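Local coordinates for HAD superfamily hydrolase (PDB 6NQ4), which probably hydrolyses phosphate esters as a metal-dependent phosphatase of the haloacid dehalogenase superfamily, its natural substrate being unidentified, at residues A57-R65 / G92-R100; S104-I112 / P176-I184. One frame throughout, in Å; residues are numbered along the deposited sequence.

Interaction 1: A57-R65 / G92-R100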
loop_
_atom_site.group_PDB
_atom_site.type_symbol
_atom_site.label_atom_id
_atom_site.label_comp_id
_atom_site.label_asym_id
_atom_site.label_seq_id
_atom_site.Cartn_x
_atom_site.Cartn_y
_atom_site.Cartn_z
ATOM N N ALA A 57 12.338 1.804 14.142
ATOM C CA ALA A 57 10.956 2.111 13.795
ATOM C C ALA A 57 9.996 1.392 14.723
ATOM O O ALA A 57 9.009 1.980 15.186
ATOM C CB ALA A 57 10.696 1.709 12.345
ATOM N N ILE A 58 10.258 0.111 14.988
ATOM C CA ILE A 58 9.420 -0.646 15.921
ATOM C C ILE A 58 9.396 0.045 17.279
ATOM O O ILE A 58 8.332 0.242 17.885
ATOM C CB ILE A 58 9.934 -2.094 16.022
ATOM C CG1 ILE A 58 9.674 -2.858 14.710
ATOM C CG2 ILE A 58 9.356 -2.800 17.259
ATOM C CD1 ILE A 58 10.431 -4.158 14.614
ATOM N N ALA A 59 10.571 0.461 17.758
ATOM C CA ALA A 59 10.648 1.082 19.078
ATOM C C ALA A 59 9.894 2.408 19.119
ATOM O O ALA A 59 9.211 2.714 20.108
ATOM C CB ALA A 59 12.111 1.266 19.481
ATOM N N ALA A 60 9.994 3.204 18.051
ATOM C CA ALA A 60 9.278 4.476 17.993
ATOM C C ALA A 60 7.766 4.265 18.029
ATOM O O ALA A 60 7.041 5.000 18.713
ATOM C CB ALA A 60 9.683 5.225 16.726
ATOM N N LEU A 61 7.266 3.266 17.291
ATOM C CA LEU A 61 5.835 2.977 17.317
ATOM C C LEU A 61 5.394 2.466 18.689
ATOM O O LEU A 61 4.331 2.856 19.186
ATOM C CB LEU A 61 5.484 2.002 16.190
ATOM C CG LEU A 61 5.734 2.551 14.781
ATOM C CD1 LEU A 61 5.528 1.455 13.774
ATOM C CD2 LEU A 61 4.841 3.757 14.445
ATOM N N GLN A 62 6.182 1.580 19.308
ATOM C CA GLN A 62 5.852 1.122 20.659
ATOM C C GLN A 62 5.749 2.288 21.633
ATOM O O GLN A 62 4.827 2.336 22.461
ATOM C CB GLN A 62 6.896 0.116 21.155
ATOM C CG GLN A 62 6.873 -1.225 20.441
ATOM C CD GLN A 62 8.082 -2.059 20.824
ATOM O OE1 GLN A 62 9.192 -1.535 20.941
ATOM N NE2 GLN A 62 7.873 -3.351 21.044
ATOM N N ARG A 63 6.702 3.223 21.571
ATOM C CA ARG A 63 6.684 4.345 22.501
ATOM C C ARG A 63 5.452 5.212 22.287
ATOM O O ARG A 63 4.840 5.684 23.254
ATOM C CB ARG A 63 7.963 5.171 22.361
ATOM C CG ARG A 63 9.240 4.469 22.859
ATOM C CD ARG A 63 10.389 5.454 23.122
ATOM N NE ARG A 63 10.670 6.282 21.952
ATOM C CZ ARG A 63 11.386 5.878 20.904
ATOM N NH1 ARG A 63 11.909 4.658 20.886
ATOM N NH2 ARG A 63 11.579 6.694 19.874
ATOM N N ALA A 64 5.062 5.413 21.029
ATOM C CA ALA A 64 3.852 6.181 20.755
ATOM C C ALA A 64 2.616 5.497 21.331
ATOM O O ALA A 64 1.764 6.156 21.941
ATOM C CB ALA A 64 3.708 6.436 19.254
ATOM N N ARG A 65 2.495 4.177 21.155
ATOM C CA ARG A 65 1.337 3.473 21.709
ATOM C C ARG A 65 1.332 3.535 23.229
ATOM O O ARG A 65 0.265 3.586 23.854
ATOM C CB ARG A 65 1.339 2.017 21.255
ATOM C CG ARG A 65 1.103 1.843 19.791
ATOM C CD ARG A 65 0.828 0.386 19.441
ATOM N NE ARG A 65 -0.510 -0.043 19.858
ATOM C CZ ARG A 65 -0.778 -1.022 20.723
ATOM N NH1 ARG A 65 0.202 -1.690 21.315
ATOM N NH2 ARG A 65 -2.039 -1.333 20.998
ATOM N N GLY A 92 9.883 -10.280 12.688
ATOM C CA GLY A 92 10.243 -9.779 14.004
ATOM C C GLY A 92 9.496 -8.558 14.498
ATOM O O GLY A 92 9.894 -7.986 15.521
ATOM N N VAL A 93 8.427 -8.143 13.828
ATOM C CA VAL A 93 7.609 -7.036 14.318
ATOM C C VAL A 93 6.670 -7.535 15.414
ATOM O O VAL A 93 5.802 -8.384 15.152
ATOM C CB VAL A 93 6.808 -6.398 13.176
ATOM C CG1 VAL A 93 6.019 -5.178 13.692
ATOM C CG2 VAL A 93 7.727 -6.049 12.006
ATOM N N PRO A 94 6.788 -7.021 16.637
ATOM C CA PRO A 94 5.900 -7.450 17.721
ATOM C C PRO A 94 4.526 -6.826 17.567
ATOM O O PRO A 94 4.373 -5.712 17.054
ATOM C CB PRO A 94 6.597 -6.902 18.971
ATOM C CG PRO A 94 7.262 -5.660 18.496
ATOM C CD PRO A 94 7.735 -5.979 17.074
ATOM N N GLU A 95 3.506 -7.566 18.010
ATOM C CA GLU A 95 2.149 -7.061 17.835
ATOM C C GLU A 95 1.886 -5.815 18.672
ATOM O O GLU A 95 1.003 -5.026 18.315
ATOM C CB GLU A 95 1.081 -8.168 17.968
ATOM C CG GLU A 95 1.104 -8.984 19.253
ATOM C CD GLU A 95 0.402 -10.355 19.144
ATOM O OE1 GLU A 95 -0.695 -10.518 19.736
ATOM O OE2 GLU A 95 0.962 -11.275 18.486
ATOM N N ASN A 96 2.668 -5.581 19.742
ATOM C CA ASN A 96 2.478 -4.374 20.545
ATOM C C ASN A 96 2.985 -3.099 19.864
ATOM O O ASN A 96 2.901 -2.024 20.470
ATOM C CB ASN A 96 3.024 -4.533 21.978
ATOM C CG ASN A 96 4.547 -4.635 22.038
ATOM O OD1 ASN A 96 5.243 -4.436 21.048
ATOM N ND2 ASN A 96 5.067 -4.948 23.231
ATOM N N ALA A 97 3.502 -3.179 18.633
ATOM C CA ALA A 97 3.934 -1.988 17.905
ATOM C C ALA A 97 2.823 -1.336 17.094
ATOM O O ALA A 97 3.037 -0.262 16.524
ATOM C CB ALA A 97 5.109 -2.313 16.974
ATOM N N TYR A 98 1.651 -1.954 17.006
ATOM C CA TYR A 98 0.580 -1.392 16.202
ATOM C C TYR A 98 -0.752 -1.860 16.767
ATOM O O TYR A 98 -0.822 -2.838 17.521
ATOM C CB TYR A 98 0.745 -1.791 14.714
ATOM C CG TYR A 98 0.779 -3.296 14.498
ATOM C CD1 TYR A 98 1.972 -4.004 14.600
ATOM C CD2 TYR A 98 -0.385 -4.010 14.218
ATOM C CE1 TYR A 98 2.003 -5.387 14.428
ATOM C CE2 TYR A 98 -0.366 -5.375 14.051
ATOM C CZ TYR A 98 0.821 -6.070 14.159
ATOM O OH TYR A 98 0.823 -7.442 13.975
ATOM N N ASP A 99 -1.815 -1.152 16.393
ATOM C CA ASP A 99 -3.165 -1.553 16.765
ATOM C C ASP A 99 -3.862 -2.349 15.677
ATOM O O ASP A 99 -4.532 -3.343 15.984
ATOM C CB ASP A 99 -3.999 -0.317 17.109
ATOM C CG ASP A 99 -3.549 0.332 18.399
ATOM O OD1 ASP A 99 -4.089 -0.054 19.459
ATOM O OD2 ASP A 99 -2.636 1.192 18.354
ATOM N N ARG A 100 -3.694 -1.956 14.416
ATOM C CA ARG A 100 -4.375 -2.626 13.317
ATOM C C ARG A 100 -3.596 -2.382 12.037
ATOM O O ARG A 100 -2.849 -1.400 11.931
ATOM C CB ARG A 100 -5.831 -2.154 13.170
ATOM C CG ARG A 100 -6.793 -3.333 13.174
ATOM C CD ARG A 100 -8.235 -2.941 12.965
ATOM N NE ARG A 100 -8.998 -2.955 14.203
ATOM C CZ ARG A 100 -10.267 -2.582 14.268
ATOM N NH1 ARG A 100 -10.922 -2.613 15.422
ATOM N NH2 ARG A 100 -10.876 -2.169 13.163
HETATM O O HOH W 1 3.693 -0.434 23.312
#
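Arg-65 pairs with Asp-99 through NE and one terminal nitrogen, NE to OD2 and NH2 to OD1, both bonds 2.9 Å long. Each carboxylate oxygen lies close to the guanidinium plane. The two flat groups are nevertheless turned 67° apart, the nitrogens approaching the carboxylate from above its plane. A bend at chi3 (74°) brings the guanidinium alongside the 92-100 backbone, where its remaining nitrogen, NH1, reaches Asn-96 O at 2.8 Å from above the carbonyl plane. Tyr-98 O sits over the centre of one guanidinium face. Three directed bonds therefore fix the rotation of the arginine head, and Asp-99 OD2 also accepts from the backbone N of Ile-71.

This places the contact in the Rossmann-like core domain of the haloacid dehalogenase fold: helix 55-66 packs against the loop joining helix 81-90 to the edge strand 100-103, and Ile-71 belongs to the neighbouring strand 70-75.

One turn back along the helix, Gln-62 donates from NE2 to Asn-96 OD1 in a nearly straight bond (2.8 Å, 170°). The acceptor lies in the glutamine amide plane, although the two amide planes are themselves steeply inclined. Gln-62 also lies across Pro-94, with NE2 3.5 Å from Pro-94 CG. Ile-58 supplies the apolar end through two branches: CG2, anti to the backbone N, rests 3.6 Å from Pro-94 CD, while CD1 touches Gly-92 O and Val-93 CA, both at 4.0 Å. Between these ends Leu-61 CB lies 3.4 Å from Ala-97 O, a buried carbonyl oxygen with no hydrogen-bonding partner in the model.

Interaction 2: S104-I112 / P176-I184. With EDO (1,2-ethanediol), chain C.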
loop_
_atom_site.group_PDB
_atom_site.type_symbol
_atom_site.label_atom_id
_atom_site.label_comp_id
_atom_site.label_asym_id
_atom_site.label_seq_id
_atom_site.Cartn_x
_atom_site.Cartn_y
_atom_site.Cartn_z
ATOM N N SER A 104 -4.163 -2.226 1.004
ATOM C CA SER A 104 -4.840 -2.000 -0.268
ATOM C C SER A 104 -5.659 -3.223 -0.670
ATOM O O SER A 104 -6.786 -3.087 -1.153
ATOM C CB SER A 104 -3.796 -1.631 -1.334
ATOM O OG SER A 104 -4.402 -1.451 -2.600
ATOM N N GLY A 105 -5.129 -4.433 -0.430
ATOM C CA GLY A 105 -5.906 -5.642 -0.678
ATOM C C GLY A 105 -7.244 -5.627 0.042
ATOM O O GLY A 105 -8.281 -5.999 -0.537
ATOM N N ASP A 106 -7.247 -5.205 1.317
ATOM C CA ASP A 106 -8.494 -5.159 2.085
ATOM C C ASP A 106 -9.553 -4.321 1.369
ATOM O O ASP A 106 -10.706 -4.743 1.214
ATOM C CB ASP A 106 -8.242 -4.515 3.448
ATOM C CG ASP A 106 -7.434 -5.380 4.415
ATOM O OD1 ASP A 106 -7.468 -6.619 4.332
ATOM O OD2 ASP A 106 -6.789 -4.782 5.314
ATOM N N VAL A 107 -9.203 -3.098 0.969
ATOM C CA VAL A 107 -10.200 -2.229 0.352
ATOM C C VAL A 107 -10.452 -2.579 -1.109
ATOM O O VAL A 107 -11.537 -2.294 -1.628
ATOM C CB VAL A 107 -9.879 -0.734 0.546
ATOM C CG1 VAL A 107 -10.071 -0.337 1.989
ATOM C CG2 VAL A 107 -8.481 -0.379 0.047
ATOM N N THR A 108 -9.488 -3.207 -1.783
ATOM C CA THR A 108 -9.714 -3.648 -3.157
ATOM C C THR A 108 -10.800 -4.716 -3.222
ATOM O O THR A 108 -11.491 -4.832 -4.240
ATOM C CB THR A 108 -8.391 -4.135 -3.763
ATOM O OG1 THR A 108 -7.448 -3.054 -3.780
ATOM C CG2 THR A 108 -8.563 -4.600 -5.195
ATOM N N ARG A 109 -10.980 -5.483 -2.141
ATOM C CA ARG A 109 -12.036 -6.494 -2.119
ATOM C C ARG A 109 -13.403 -5.886 -2.399
ATOM O O ARG A 109 -14.243 -6.529 -3.033
ATOM C CB ARG A 109 -12.028 -7.237 -0.788
ATOM C CG ARG A 109 -10.887 -8.217 -0.686
ATOM C CD ARG A 109 -10.701 -8.723 0.733
ATOM N NE ARG A 109 -11.888 -9.327 1.320
ATOM C CZ ARG A 109 -12.204 -10.618 1.213
ATOM N NH1 ARG A 109 -11.436 -11.432 0.504
ATOM N NH2 ARG A 109 -13.299 -11.104 1.808
ATOM N N ASP A 110 -13.631 -4.642 -1.981
ATOM C CA ASP A 110 -14.903 -3.997 -2.289
ATOM C C ASP A 110 -15.068 -3.760 -3.796
ATOM O O ASP A 110 -16.161 -3.943 -4.345
ATOM C CB ASP A 110 -15.049 -2.711 -1.469
ATOM C CG ASP A 110 -14.987 -2.967 0.035
ATOM O OD1 ASP A 110 -15.529 -3.997 0.490
ATOM O OD2 ASP A 110 -14.384 -2.150 0.762
ATOM N N LEU A 111 -13.998 -3.357 -4.486
ATOM C CA LEU A 111 -14.051 -3.257 -5.943
ATOM C C LEU A 111 -14.289 -4.617 -6.577
ATOM O O LEU A 111 -15.079 -4.738 -7.523
ATOM C CB LEU A 111 -12.749 -2.656 -6.493
ATOM C CG LEU A 111 -12.464 -1.199 -6.153
ATOM C CD1 LEU A 111 -11.057 -0.828 -6.634
ATOM C CD2 LEU A 111 -13.529 -0.290 -6.763
ATOM N N ILE A 112 -13.617 -5.658 -6.075
ATOM C CA ILE A 112 -13.753 -6.977 -6.690
ATOM C C ILE A 112 -15.196 -7.449 -6.605
ATOM O O ILE A 112 -15.754 -7.982 -7.577
ATOM C CB ILE A 112 -12.780 -7.977 -6.038
ATOM C CG1 ILE A 112 -11.324 -7.569 -6.311
ATOM C CG2 ILE A 112 -13.010 -9.370 -6.584
ATOM C CD1 ILE A 112 -10.312 -8.346 -5.497
ATOM N N PRO A 176 -12.421 -4.169 -17.648
ATOM C CA PRO A 176 -12.000 -3.327 -16.528
ATOM C C PRO A 176 -10.883 -4.019 -15.765
ATOM O O PRO A 176 -10.846 -5.250 -15.655
ATOM C CB PRO A 176 -13.269 -3.213 -15.675
ATOM C CG PRO A 176 -14.039 -4.453 -15.976
ATOM C CD PRO A 176 -13.728 -4.815 -17.412
ATOM N N PHE A 177 -9.961 -3.213 -15.244
ATOM C CA PHE A 177 -8.715 -3.698 -14.645
ATOM C C PHE A 177 -8.639 -3.176 -13.215
ATOM O O PHE A 177 -8.357 -1.997 -13.002
ATOM C CB PHE A 177 -7.553 -3.160 -15.486
ATOM C CG PHE A 177 -6.172 -3.702 -15.149
ATOM C CD1 PHE A 177 -5.451 -3.232 -14.053
ATOM C CD2 PHE A 177 -5.549 -4.594 -16.015
ATOM C CE1 PHE A 177 -4.148 -3.685 -13.799
ATOM C CE2 PHE A 177 -4.258 -5.054 -15.766
ATOM C CZ PHE A 177 -3.559 -4.600 -14.657
ATOM N N ILE A 178 -8.895 -4.038 -12.231
ATOM C CA ILE A 178 -8.759 -3.662 -10.823
ATOM C C ILE A 178 -7.299 -3.853 -10.420
ATOM O O ILE A 178 -6.733 -4.938 -10.599
ATOM C CB ILE A 178 -9.683 -4.506 -9.932
ATOM C CG1 ILE A 178 -11.140 -4.181 -10.211
ATOM C CG2 ILE A 178 -9.390 -4.276 -8.473
ATOM C CD1 ILE A 178 -12.108 -5.162 -9.571
ATOM N N CYS A 179 -6.678 -2.794 -9.900
ATOM C CA CYS A 179 -5.293 -2.843 -9.443
ATOM C C CYS A 179 -5.303 -2.912 -7.923
ATOM O O CYS A 179 -5.743 -1.959 -7.264
ATOM C CB CYS A 179 -4.534 -1.594 -9.894
ATOM S SG CYS A 179 -2.847 -1.493 -9.225
ATOM N N ALA A 180 -4.795 -4.019 -7.367
ATOM C CA ALA A 180 -4.810 -4.213 -5.916
ATOM C C ALA A 180 -3.612 -3.596 -5.196
ATOM O O ALA A 180 -3.574 -3.618 -3.959
ATOM C CB ALA A 180 -4.903 -5.705 -5.558
ATOM N N ASN A 181 -2.630 -3.056 -5.926
ATOM C CA ASN A 181 -1.458 -2.436 -5.309
ATOM C C ASN A 181 -0.989 -1.312 -6.221
ATOM O O ASN A 181 -0.316 -1.564 -7.232
ATOM C CB ASN A 181 -0.344 -3.457 -5.096
ATOM C CG ASN A 181 0.930 -2.827 -4.586
ATOM O OD1 ASN A 181 0.969 -1.623 -4.278
ATOM N ND2 ASN A 181 1.993 -3.637 -4.485
ATOM N N PRO A 182 -1.278 -0.053 -5.870
ATOM C CA PRO A 182 -0.865 1.089 -6.705
ATOM C C PRO A 182 0.638 1.294 -6.843
ATOM O O PRO A 182 1.032 2.049 -7.744
ATOM C CB PRO A 182 -1.485 2.296 -5.971
ATOM C CG PRO A 182 -2.577 1.748 -5.164
ATOM C CD PRO A 182 -2.168 0.362 -4.771
ATOM N N ASP A 183 1.471 0.719 -5.971
ATOM C CA ASP A 183 2.915 0.968 -6.045
ATOM C C ASP A 183 3.454 0.514 -7.404
ATOM O O ASP A 183 2.992 -0.478 -7.971
ATOM C CB ASP A 183 3.667 0.158 -4.977
ATOM C CG ASP A 183 3.401 0.622 -3.531
ATOM O OD1 ASP A 183 2.727 1.648 -3.310
ATOM O OD2 ASP A 183 3.900 -0.075 -2.604
ATOM N N ILE A 184 4.455 1.241 -7.924
ATOM C CA ILE A 184 5.122 0.811 -9.151
ATOM C C ILE A 184 6.191 -0.231 -8.850
ATOM O O ILE A 184 6.289 -1.262 -9.527
ATOM C CB ILE A 184 5.720 2.027 -9.879
ATOM C CG1 ILE A 184 4.643 3.075 -10.148
ATOM C CG2 ILE A 184 6.474 1.578 -11.158
ATOM C CD1 ILE A 184 3.461 2.539 -10.892
HETATM C C1 EDO C . 4.120 -4.573 -0.864
HETATM O O1 EDO C . 3.852 -5.635 -1.795
HETATM C C2 EDO C . 3.548 -3.266 -1.406
HETATM O O2 EDO C . 4.191 -2.872 -2.641
HETATM O O HOH W 2 -6.117 -0.701 -5.047
#
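Thr-108 and Ile-178 meet methyl to methyl, their CG2 atoms 3.4 Å apart, a close contact in which the two side chains run antiparallel past one another. The threonine rotamer (chi1 -61°) sorts its branches: CG2 faces the strand and also touches Ala-180 CB, while OG1 turns back beside its own backbone N and bonds Ser-104 O at 2.7 Å. That carbonyl accepts from Thr-108 N as well. One turn further along the helix, Leu-111 O lies 3.6 Å from Ile-178 CD1, which also touches Leu-111 CB and Ile-112 CG1.

At the helix start, Ser-104 carries OG anti to its backbone nitrogen (chi1 178°), which directs the hydroxyl to Ala-180 O at 2.7 Å, from above the carbonyl plane. Helical segment 104-112 runs nearly antiparallel to strand 177-179 (161°, axes 9.1 Å apart at closest). It thus links the core domain, whose edge strand 100-103 it follows, to the second parallel sheet, probably the cap. Beyond strand 177-179, Asn-181 forms an Asx turn with Asp-183 N, and both side chains bond O2 of an ethanediol, probably from the crystallisation liquor.

A water donates to Thr-108 OG1 and, at 2.6 Å, to Cys-179 O. Apolar packing runs along the strand to Ala-180, and a hydroxyl and a water serve the carbonyls of Ala-180 and Cys-179, so the chain leaving the strand is held across the contact by neutral hydrogen bonds.

Overall arrangement
Interaction 1 lies toward the periphery, its centre about 18 Å from the centre of the chain, and is partly buried; interaction 2, at about 10 Å, is buried. Their centres are about 26 Å apart, on opposite sides of the chain's centre, and they share no helix. The chain connects them directly: 92-100 leads into strand 100-103, and interaction 2 opens on the helix that follows. Interaction 1 stays within the domain of the six-stranded sheet, whereas interaction 2 joins that strand's exit to the five-stranded sheet. Chemistry follows place: a salt bridge and a hydrogen bond between two side-chain amides accompany apolar packing in the first, while methyl packing, hydroxyls and water serve the second.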